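Local coordinates for protein serpin (Taeniopygia guttata, PDB 5HGC) that binds the steroid cortisol in a pocket of its serpin fold and, as a serpin family member, may inhibit serine proteases, at residues N156-M161 and K316-A321. Numbering follows the deposited sequence. Where two conformers were deposited one is given.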
loop_
_atom_site.group_PDB
_atom_site.type_symbol
_atom_site.label_atom_id
_atom_site.label_comp_id
_atom_site.label_asym_id
_atom_site.label_seq_id
_atom_site.Cartn_x
_atom_site.Cartn_y
_atom_site.Cartn_z
ATOM N N ASN A 156 3.705 17.492 -4.093
ATOM C CA ASN A 156 5.091 17.167 -4.543
ATOM C C ASN A 156 5.363 15.729 -4.909
ATOM O O ASN A 156 6.420 15.202 -4.523
ATOM C CB ASN A 156 6.184 17.575 -3.531
ATOM C CG ASN A 156 6.171 19.056 -3.198
ATOM O OD1 ASN A 156 5.794 19.911 -4.021
ATOM N ND2 ASN A 156 6.599 19.374 -1.975
ATOM N N LEU A 157 4.450 15.122 -5.669
ATOM C CA LEU A 157 4.703 13.837 -6.298
ATOM C C LEU A 157 6.018 13.755 -7.094
ATOM O O LEU A 157 6.786 12.811 -6.894
ATOM C CB LEU A 157 3.531 13.401 -7.184
ATOM C CG LEU A 157 3.624 11.954 -7.752
ATOM C CD1 LEU A 157 3.455 10.867 -6.691
ATOM C CD2 LEU A 157 2.671 11.694 -8.916
ATOM N N VAL A 158 6.267 14.691 -8.016
ATOM C CA VAL A 158 7.475 14.632 -8.877
ATOM C C VAL A 158 8.333 15.905 -8.735
ATOM O O VAL A 158 7.786 16.959 -8.396
ATOM C CB VAL A 158 7.110 14.396 -10.362
ATOM C CG1 VAL A 158 6.631 12.974 -10.572
ATOM C CG2 VAL A 158 6.046 15.379 -10.832
ATOM N N LYS A 159 9.648 15.791 -8.982
ATOM C CA LYS A 159 10.651 16.890 -8.900
ATOM C C LYS A 159 11.685 16.554 -9.963
ATOM O O LYS A 159 12.049 15.373 -10.104
ATOM C CB LYS A 159 11.367 16.965 -7.521
ATOM N N ASP A 160 12.152 17.564 -10.709
ATOM C CA ASP A 160 13.158 17.374 -11.803
ATOM C C ASP A 160 12.810 16.217 -12.776
ATOM O O ASP A 160 13.415 15.119 -12.683
ATOM C CB ASP A 160 14.587 17.140 -11.233
ATOM C CG ASP A 160 15.108 18.311 -10.397
ATOM O OD1 ASP A 160 14.926 19.496 -10.787
ATOM O OD2 ASP A 160 15.724 18.031 -9.341
ATOM N N MET A 161 11.863 16.450 -13.689
ATOM C CA MET A 161 11.405 15.392 -14.597
ATOM C C MET A 161 12.132 15.444 -15.928
ATOM O O MET A 161 12.172 16.504 -16.564
ATOM C CB MET A 161 9.893 15.478 -14.814
ATOM C CG MET A 161 9.064 14.705 -13.792
ATOM S SD MET A 161 9.386 12.925 -13.720
ATOM C CE MET A 161 8.629 12.376 -15.239
ATOM N N LYS A 316 8.731 6.417 -16.263
ATOM C CA LYS A 316 8.828 6.657 -14.844
ATOM C C LYS A 316 7.458 6.220 -14.286
ATOM O O LYS A 316 6.418 6.514 -14.899
ATOM C CB LYS A 316 9.072 8.137 -14.638
ATOM C CG LYS A 316 10.290 8.450 -13.801
ATOM C CD LYS A 316 10.107 9.740 -12.964
ATOM C CE LYS A 316 11.329 10.036 -12.073
ATOM N NZ LYS A 316 11.103 11.040 -11.010
ATOM N N VAL A 317 7.473 5.441 -13.194
ATOM C CA VAL A 317 6.292 5.151 -12.355
ATOM C C VAL A 317 6.618 5.569 -10.963
ATOM O O VAL A 317 7.536 5.034 -10.356
ATOM C CB VAL A 317 5.788 3.702 -12.429
ATOM C CG1 VAL A 317 6.914 2.685 -12.462
ATOM C CG2 VAL A 317 4.769 3.392 -11.322
ATOM N N VAL A 318 5.914 6.594 -10.499
ATOM C CA VAL A 318 5.995 7.093 -9.125
ATOM C C VAL A 318 4.808 6.602 -8.320
ATOM O O VAL A 318 3.669 6.744 -8.768
ATOM C CB VAL A 318 6.053 8.620 -9.062
ATOM C CG1 VAL A 318 6.333 9.064 -7.627
ATOM C CG2 VAL A 318 7.212 9.080 -9.937
ATOM N N HIS A 319 5.092 5.998 -7.160
ATOM C CA HIS A 319 4.075 5.605 -6.188
ATOM C C HIS A 319 4.221 6.377 -4.891
ATOM O O HIS A 319 5.311 6.408 -4.334
ATOM C CB HIS A 319 4.158 4.131 -5.902
ATOM C CG HIS A 319 3.230 3.698 -4.816
ATOM N ND1 HIS A 319 1.862 3.631 -4.988
ATOM C CD2 HIS A 319 3.468 3.359 -3.525
ATOM C CE1 HIS A 319 1.304 3.243 -3.852
ATOM N NE2 HIS A 319 2.258 3.067 -2.952
ATOM N N LYS A 320 3.165 7.028 -4.408
ATOM C CA LYS A 320 3.257 7.697 -3.101
ATOM C C LYS A 320 2.080 7.276 -2.214
ATOM O O LYS A 320 0.907 7.427 -2.611
ATOM C CB LYS A 320 3.357 9.230 -3.227
ATOM C CG LYS A 320 3.786 9.985 -1.962
ATOM C CD LYS A 320 4.113 11.435 -2.287
ATOM C CE LYS A 320 4.901 12.193 -1.198
ATOM N NZ LYS A 320 4.125 12.957 -0.151
ATOM N N ALA A 321 2.392 6.718 -1.039
ATOM C CA ALA A 321 1.358 6.335 -0.065
ATOM C C ALA A 321 1.528 7.173 1.179
ATOM O O ALA A 321 2.627 7.468 1.598
ATOM C CB ALA A 321 1.407 4.859 0.284
#
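Leu157 meets Val318 tip to tip, its CD1 lying 3.5 Å from Val318 CG1. In this serpin fold, strand 316-325 belongs to the large central β-sheet, sheet A, where it lies parallel to strand 167-176. The loop 156-161, between helix 135-149 and strand 167-176, runs over one face of it, nearly opposite in direction, at 161°. No hydrogen bond joins the two segments. Leu157 CG is anti to the backbone N (chi1 -172°), and its CD1 also reaches Lys320 CB at 3.8 Å. The stem of Lys320 slides past Leu157 in the opposite direction. Val158 crosses Val318 obliquely, with CG1 4.0 Å from Val318 CG2. Thus both methyls of Val318 are used, one for each loop residue. Leu168 of strand 167-176 touches Val158, Lys316 and Val318, and so extends this apolar layer. On the other face of the strand, His319 meets helix 39-52. The loop is also tied to helix 135-149: Asn143 OD1 accepts from Val158 N, and Glu139 OE1 from Met161 N. At the far end Lys316 meets Met161 tip to tip. In one of its two conformers Met161, bent at chi2 and chi3, brings SD to 3.4 Å from Lys316 CD. An alanine here in place of Lys316 would remove the chain beyond CB, including CD, and would probably leave the Met161 thioether less well packed. Lys316 NZ lies 3.7 Å from Met161 SD in the same conformer.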